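Local coordinates for capsule biosynthesis protein capD (Bacillus anthracis, PDB 3G9K) that cleaves the poly-gamma-D-glutamate capsule and, as a transpeptidase, joins it through an amide bond to meso-diaminopimelic acid of the peptidoglycan, at the interface of chains B and A. Residues are numbered along the deposited sequence; one frame, centred on the assembly and turned at random. Chains: chain A, Capsule biosynthesis protein capD; chain B, Capsule biosynthesis protein capD.

Contact 1: the interface of chains B and A. Residues chain B 234-236, 245; chain A 61-63.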
loop_
_atom_site.group_PDB
_atom_site.type_symbol
_atom_site.label_atom_id
_atom_site.label_comp_id
_atom_site.label_asym_id
_atom_site.label_seq_id
_atom_site.Cartn_x
_atom_site.Cartn_y
_atom_site.Cartn_z
ATOM N N TYR B 234 -5.512 8.903 -12.047
ATOM C CA TYR B 234 -4.674 7.796 -12.501
ATOM C C TYR B 234 -4.651 6.788 -11.359
ATOM O O TYR B 234 -4.413 7.165 -10.190
ATOM C CB TYR B 234 -3.262 8.296 -12.799
ATOM C CG TYR B 234 -3.278 9.418 -13.803
ATOM C CD1 TYR B 234 -3.328 10.756 -13.387
ATOM C CD2 TYR B 234 -3.310 9.140 -15.177
ATOM C CE1 TYR B 234 -3.360 11.799 -14.331
ATOM C CE2 TYR B 234 -3.361 10.155 -16.108
ATOM C CZ TYR B 234 -3.394 11.478 -15.683
ATOM O OH TYR B 234 -3.459 12.482 -16.636
ATOM N N THR B 235 -4.960 5.538 -11.670
ATOM C CA THR B 235 -5.001 4.524 -10.626
ATOM C C THR B 235 -4.527 3.145 -11.129
ATOM O O THR B 235 -4.125 2.985 -12.281
ATOM C CB THR B 235 -6.386 4.532 -9.906
ATOM O OG1 THR B 235 -6.354 3.690 -8.717
ATOM C CG2 THR B 235 -7.502 4.133 -10.850
ATOM N N ALA B 236 -4.540 2.168 -10.243
ATOM C CA ALA B 236 -3.860 0.912 -10.484
ATOM C C ALA B 236 -4.747 -0.004 -11.297
ATOM O O ALA B 236 -5.894 -0.224 -10.932
ATOM C CB ALA B 236 -3.500 0.268 -9.134
ATOM N N LEU B 245 -12.212 1.485 -7.108
ATOM C CA LEU B 245 -12.135 2.715 -6.318
ATOM C C LEU B 245 -12.714 3.891 -7.081
ATOM O O LEU B 245 -13.521 4.648 -6.540
ATOM C CB LEU B 245 -10.675 3.005 -5.940
ATOM C CG LEU B 245 -10.359 4.396 -5.400
ATOM C CD1 LEU B 245 -11.251 4.802 -4.219
ATOM C CD2 LEU B 245 -8.862 4.419 -5.023
ATOM N N ALA A 61 -4.808 -0.085 -4.359
ATOM C CA ALA A 61 -5.133 0.920 -5.333
ATOM C C ALA A 61 -4.372 2.253 -5.208
ATOM O O ALA A 61 -4.949 3.252 -4.965
ATOM C CB ALA A 61 -6.586 1.154 -5.338
ATOM N N PRO A 62 -3.070 2.235 -5.424
ATOM C CA PRO A 62 -2.298 3.491 -5.421
ATOM C C PRO A 62 -2.887 4.402 -6.503
ATOM O O PRO A 62 -3.226 3.925 -7.581
ATOM C CB PRO A 62 -0.872 3.048 -5.743
ATOM C CG PRO A 62 -1.043 1.651 -6.381
ATOM C CD PRO A 62 -2.258 1.067 -5.789
ATOM N N THR A 63 -3.028 5.681 -6.168
ATOM C CA THR A 63 -3.835 6.610 -6.931
ATOM C C THR A 63 -3.177 8.007 -6.916
ATOM O O THR A 63 -2.534 8.399 -5.939
ATOM C CB THR A 63 -5.301 6.631 -6.369
ATOM O OG1 THR A 63 -5.891 5.331 -6.521
ATOM C CG2 THR A 63 -6.241 7.689 -7.082
#
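A:Thr63 and B:Thr235 pair in an antiparallel beta bridge, their side chains side by side and pointing the same way. On A:Thr63, CB stands 3.9 Å from B:Thr235 OG1, and its two branches then part. The hydroxyl OG1 lies anti to the carbonyl carbon (chi1 -62°), which turns it toward the partner strand. There A:Thr63 OG1 forms a 2.8 Å hydrogen bond with B:Thr235 OG1. A:Thr63 OG1 also donates back within its own chain to A:Ala61 O, at 2.8 Å, from well above the carbonyl plane; with its hydrogen spent there, B:Thr235 OG1 is probably the donor between the threonines. Two bonds therefore fix the rotation of this hydroxyl, and CD2 of B:Leu245 covers it at 3.5 Å from A:Thr63 OG1. The methyl A:Thr63 CG2 takes the other direction and rests 3.6 Å from the backbone oxygen B:Tyr234 O. On the partner strand, B:Thr235 OG1 is anti to its own nitrogen (chi1 -170°); A:Pro62 O, 3.3 Å from B:Thr235 OG1, is at most a weak, competing acceptor for the same hydrogen. Beside the polar pair the packing is apolar: B:Ala236 CB packs against CD of A:Pro62, 3.7 Å away, and B:Leu245 CD2 touches A:Ala61 CB. The patch joins the end of strand B 231-235 to the start of strand A 63-67, with helix B 242-254 laid over the junction, in the sheet region of the Ntn-hydrolase fold.

Contact 2: the interface of chains B and A. Residues chain B 267-268, 271; chain A 109, 111, 116, 118, 122, 130.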
loop_
_atom_site.group_PDB
_atom_site.type_symbol
_atom_site.label_atom_id
_atom_site.label_comp_id
_atom_site.label_asym_id
_atom_site.label_seq_id
_atom_site.Cartn_x
_atom_site.Cartn_y
_atom_site.Cartn_z
ATOM N N TYR B 267 -25.686 8.250 5.332
ATOM C CA TYR B 267 -24.382 8.250 4.693
ATOM C C TYR B 267 -23.877 6.823 4.594
ATOM O O TYR B 267 -23.481 6.386 3.513
ATOM C CB TYR B 267 -23.379 9.130 5.460
ATOM C CG TYR B 267 -22.109 9.455 4.664
ATOM C CD1 TYR B 267 -22.166 10.279 3.538
ATOM C CD2 TYR B 267 -20.854 8.954 5.048
ATOM C CE1 TYR B 267 -21.019 10.592 2.802
ATOM C CE2 TYR B 267 -19.681 9.269 4.313
ATOM C CZ TYR B 267 -19.778 10.078 3.187
ATOM O OH TYR B 267 -18.653 10.419 2.438
HETATM N N MSE B 268 -23.938 6.105 5.711
HETATM C CA MSE B 268 -23.436 4.730 5.764
HETATM C C MSE B 268 -24.209 3.809 4.836
HETATM O O MSE B 268 -23.611 3.043 4.077
HETATM C CB MSE B 268 -23.463 4.181 7.194
HETATM C CG MSE B 268 -22.432 4.798 8.108
HETATM SE SE MSE B 268 -22.516 4.140 9.930
HETATM C CE MSE B 268 -22.094 2.284 9.632
HETATM N N MSE B 271 -23.348 4.503 1.256
HETATM C CA MSE B 271 -21.997 4.030 0.950
HETATM C C MSE B 271 -21.987 2.512 0.797
HETATM O O MSE B 271 -21.280 1.973 -0.065
HETATM C CB MSE B 271 -20.989 4.473 2.021
HETATM C CG MSE B 271 -20.446 5.888 1.833
HETATM SE SE MSE B 271 -19.593 6.154 0.082
HETATM C CE MSE B 271 -19.152 8.029 0.277
ATOM N N PHE A 109 -15.955 3.350 8.864
ATOM C CA PHE A 109 -16.831 2.176 8.770
ATOM C C PHE A 109 -16.640 1.474 7.438
ATOM O O PHE A 109 -16.366 2.117 6.418
ATOM C CB PHE A 109 -18.302 2.592 8.896
ATOM C CG PHE A 109 -18.742 3.563 7.841
ATOM C CD1 PHE A 109 -18.662 4.929 8.071
ATOM C CD2 PHE A 109 -19.215 3.125 6.631
ATOM C CE1 PHE A 109 -19.052 5.832 7.101
ATOM C CE2 PHE A 109 -19.598 4.014 5.650
ATOM C CZ PHE A 109 -19.525 5.375 5.887
ATOM N N PHE A 111 -18.256 -2.279 5.137
ATOM C CA PHE A 111 -19.331 -3.263 5.039
ATOM C C PHE A 111 -18.833 -4.593 4.505
ATOM O O PHE A 111 -17.990 -4.638 3.614
ATOM C CB PHE A 111 -20.430 -2.716 4.156
ATOM C CG PHE A 111 -21.099 -1.521 4.739
ATOM C CD1 PHE A 111 -20.660 -0.242 4.426
ATOM C CD2 PHE A 111 -22.128 -1.668 5.648
ATOM C CE1 PHE A 111 -21.268 0.865 4.979
ATOM C CE2 PHE A 111 -22.734 -0.565 6.196
ATOM C CZ PHE A 111 -22.296 0.707 5.853
ATOM N N ALA A 116 -22.104 -3.972 9.097
ATOM C CA ALA A 116 -21.367 -2.721 9.060
ATOM C C ALA A 116 -20.332 -2.778 10.187
ATOM O O ALA A 116 -20.674 -2.888 11.362
ATOM C CB ALA A 116 -22.300 -1.544 9.223
ATOM N N THR A 118 -17.557 -0.958 12.353
ATOM C CA THR A 118 -17.517 0.417 12.803
ATOM C C THR A 118 -16.324 0.551 13.732
ATOM O O THR A 118 -16.051 -0.330 14.530
ATOM C CB THR A 118 -18.840 0.795 13.541
ATOM O OG1 THR A 118 -19.897 1.010 12.572
ATOM C CG2 THR A 118 -18.643 2.009 14.334
ATOM N N LEU A 122 -21.306 2.998 17.927
ATOM C CA LEU A 122 -22.409 3.844 17.464
ATOM C C LEU A 122 -23.603 3.864 18.443
ATOM O O LEU A 122 -23.813 2.929 19.221
ATOM C CB LEU A 122 -22.910 3.384 16.099
ATOM C CG LEU A 122 -22.006 3.527 14.873
ATOM C CD1 LEU A 122 -22.878 3.525 13.623
ATOM C CD2 LEU A 122 -21.150 4.784 14.904
ATOM N N LEU A 130 -30.067 1.577 10.914
ATOM C CA LEU A 130 -29.365 0.590 10.103
ATOM C C LEU A 130 -30.008 -0.787 10.256
ATOM O O LEU A 130 -30.056 -1.548 9.295
ATOM C CB LEU A 130 -27.874 0.542 10.475
ATOM C CG LEU A 130 -27.086 1.838 10.221
ATOM C CD1 LEU A 130 -25.754 1.840 10.957
ATOM C CD2 LEU A 130 -26.878 2.063 8.729
#
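Helix B 264-284 rests on the neighbouring strands A 109-112 and A 115-118, and B:Met268, a selenomethionine, is inserted between A:Phe109 and A:Leu122, A:Leu130 and A:Ala116. Its CG sits over the middle of the A:Phe109 ring, 3.5 Å from the centroid, in a CH-pi contact. Beyond CG the chain runs extended to the selenium and then bends (chi3 63°), bringing the methyl B:Met268 CE round to 3.9 Å from A:Phe109 CB, so that CG and CE both touch the same residue. The selenium, B:Met268 SE, reaches A:Leu122 CD1 at 3.8 Å, the two side chains meeting tip to tip. CE also packs on A:Ala116 CB and A:Leu130 CD1, the leucine crossing at about a right angle; A:Thr118 OG1 lies 3.9 Å from B:Met268 CE. B:Tyr267 and B:Met271 of the same helix pack against the phenylalanine from other sides: B:Tyr267 CD2 approaches A:Phe109 CZ at 3.9 Å, while B:Met271 CB comes in the ring plane to the edge at CE2. Near the backbone, A:Phe111 CZ lies 3.2 Å from B:Met268 O, the carbonyl oxygen, and B:Met268 CB lies at the edge of that ring. The A:Phe109 ring owes its position to chi1 59°, which sets CG between its own nitrogen and carbonyl carbon. The site lies toward the periphery of the heterodimer, where a long helix of one chain covers two short strands and helix 124-131 of the other.

Contact 3: the interface of chains B and A. Residues chain B 102, 181, 193, 198, 202; chain A 30-31, 33, 35.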
loop_
_atom_site.group_PDB
_atom_site.type_symbol
_atom_site.label_atom_id
_atom_site.label_comp_id
_atom_site.label_asym_id
_atom_site.label_seq_id
_atom_site.Cartn_x
_atom_site.Cartn_y
_atom_site.Cartn_z
ATOM N N PRO B 102 8.324 -14.126 -5.063
ATOM C CA PRO B 102 8.418 -12.671 -4.714
ATOM C C PRO B 102 8.855 -11.768 -5.841
ATOM O O PRO B 102 9.800 -12.128 -6.584
ATOM C CB PRO B 102 9.434 -12.671 -3.564
ATOM C CG PRO B 102 9.443 -14.007 -3.092
ATOM C CD PRO B 102 9.199 -14.913 -4.203
ATOM N N THR B 181 21.761 -10.797 2.888
ATOM C CA THR B 181 20.969 -10.918 1.678
ATOM C C THR B 181 20.970 -9.617 0.903
ATOM O O THR B 181 21.156 -9.613 -0.316
ATOM C CB THR B 181 19.513 -11.387 1.977
ATOM O OG1 THR B 181 19.565 -12.643 2.678
ATOM C CG2 THR B 181 18.605 -11.520 0.654
ATOM N N PHE B 193 19.163 -12.481 -5.562
ATOM C CA PHE B 193 17.931 -12.977 -4.915
ATOM C C PHE B 193 17.350 -14.175 -5.690
ATOM O O PHE B 193 17.024 -15.177 -5.073
ATOM C CB PHE B 193 16.913 -11.848 -4.840
ATOM C CG PHE B 193 15.620 -12.193 -4.124
ATOM C CD1 PHE B 193 15.482 -11.971 -2.761
ATOM C CD2 PHE B 193 14.509 -12.655 -4.833
ATOM C CE1 PHE B 193 14.305 -12.243 -2.103
ATOM C CE2 PHE B 193 13.316 -12.928 -4.171
ATOM C CZ PHE B 193 13.215 -12.737 -2.819
ATOM N N VAL B 198 20.484 -17.608 -2.279
ATOM C CA VAL B 198 19.274 -17.066 -1.753
ATOM C C VAL B 198 18.105 -17.804 -2.383
ATOM O O VAL B 198 17.172 -18.181 -1.677
ATOM C CB VAL B 198 19.114 -15.556 -1.991
ATOM C CG1 VAL B 198 17.671 -15.090 -1.587
ATOM C CG2 VAL B 198 20.158 -14.801 -1.171
ATOM N N ILE B 202 15.070 -19.911 -0.637
ATOM C CA ILE B 202 13.644 -19.721 -0.947
ATOM C C ILE B 202 13.013 -21.008 -1.447
ATOM O O ILE B 202 11.854 -21.353 -1.101
ATOM C CB ILE B 202 13.424 -18.634 -2.011
ATOM C CG1 ILE B 202 13.917 -17.263 -1.515
ATOM C CG2 ILE B 202 11.921 -18.523 -2.411
ATOM C CD1 ILE B 202 14.061 -16.226 -2.669
ATOM N N THR A 30 13.289 -17.092 5.729
ATOM C CA THR A 30 14.566 -17.595 5.290
ATOM C C THR A 30 15.430 -16.434 4.804
ATOM O O THR A 30 14.906 -15.374 4.407
ATOM C CB THR A 30 14.432 -18.746 4.221
ATOM O OG1 THR A 30 15.633 -19.551 4.221
ATOM C CG2 THR A 30 14.129 -18.179 2.813
ATOM N N ALA A 31 16.755 -16.616 4.892
ATOM C CA ALA A 31 17.702 -15.610 4.351
ATOM C C ALA A 31 17.384 -14.215 4.916
ATOM O O ALA A 31 17.616 -13.212 4.266
ATOM C CB ALA A 31 17.655 -15.616 2.813
ATOM N N PHE A 33 14.433 -12.899 5.811
ATOM C CA PHE A 33 13.157 -12.248 5.461
ATOM C C PHE A 33 11.972 -13.199 5.510
ATOM O O PHE A 33 12.143 -14.411 5.380
ATOM C CB PHE A 33 13.266 -11.546 4.097
ATOM C CG PHE A 33 13.516 -12.473 2.941
ATOM C CD1 PHE A 33 12.450 -12.984 2.194
ATOM C CD2 PHE A 33 14.809 -12.806 2.570
ATOM C CE1 PHE A 33 12.681 -13.814 1.119
ATOM C CE2 PHE A 33 15.036 -13.675 1.496
ATOM C CZ PHE A 33 13.945 -14.173 0.789
ATOM N N LEU A 35 8.402 -14.674 4.003
ATOM C CA LEU A 35 7.771 -14.986 2.715
ATOM C C LEU A 35 6.282 -14.716 2.693
ATOM O O LEU A 35 5.557 -15.132 3.594
ATOM C CB LEU A 35 8.036 -16.471 2.379
ATOM C CG LEU A 35 9.495 -16.737 1.993
ATOM C CD1 LEU A 35 9.852 -18.241 2.104
ATOM C CD2 LEU A 35 9.773 -16.251 0.607
#
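A:Phe33 and B:Phe193 form the tight part of this contact. B:Phe193 CE1 sits off the plane of the A:Phe33 ring, just beyond its rim at CZ, with B:Phe193 CE1 3.5 Å from A:Phe33 CZ. The side chains cross obliquely; the ring planes are inclined by about 31° and offset, so they do not stack. B:Ile202 wedges beside the pair. Its CG1 reaches A:Phe33 CZ at 3.9 Å, while its CD1 lies over one face of the B:Phe193 ring toward the rim, so a single isoleucine supports both aromatics. A:Phe33 reaches the helices because its CG sits between the backbone nitrogen and carbonyl carbon (chi1 64°), and A:Thr30 O lies over one ring face within its own chain. The methyl CG2 of A:Thr30 lies 4.0 Å from B:Ile202 N. The margin is looser. B:Val198 CG1 comes no nearer to A:Phe33 CE2 than 4.3 Å, and the same distance separates A:Leu35 CD2 from B:Pro102 CG, although A:Leu35 still has some 20 Å² hidden by the partner. The grip returns at helix B 176-188, where the contact becomes polar. Here A:Ala31, in the left-handed helical region between the short strands 29-30 and 33-34, presents its carbonyl to the helix, and this probably helps to register the turn against the larger chain. B:Thr181 OG1 donates a 2.6 Å hydrogen bond to A:Ala31 O, approaching with a C=O...O angle of 131° and tilted from the carbonyl plane.

The three sites spread the union of the two chains across the enzyme: contact 1 lies about 23 Å from contact 2 and about 29 Å from contact 3, while contacts 2 and 3 are about 41 Å apart, all measured between C-alpha centres. None shares a residue or secondary-structure element with another. Contact 1 pairs strand ends beneath a helix of chain B, whereas contacts 2 and 3 rest mainly on helices of chain B, on opposite flanks. Such dispersed joins suit two chains made from one precursor. Contact 2 is centred about 23 Å from the nucleophile A:Thr1, consistent with a part in holding the chains together, though the structure alone does not show this.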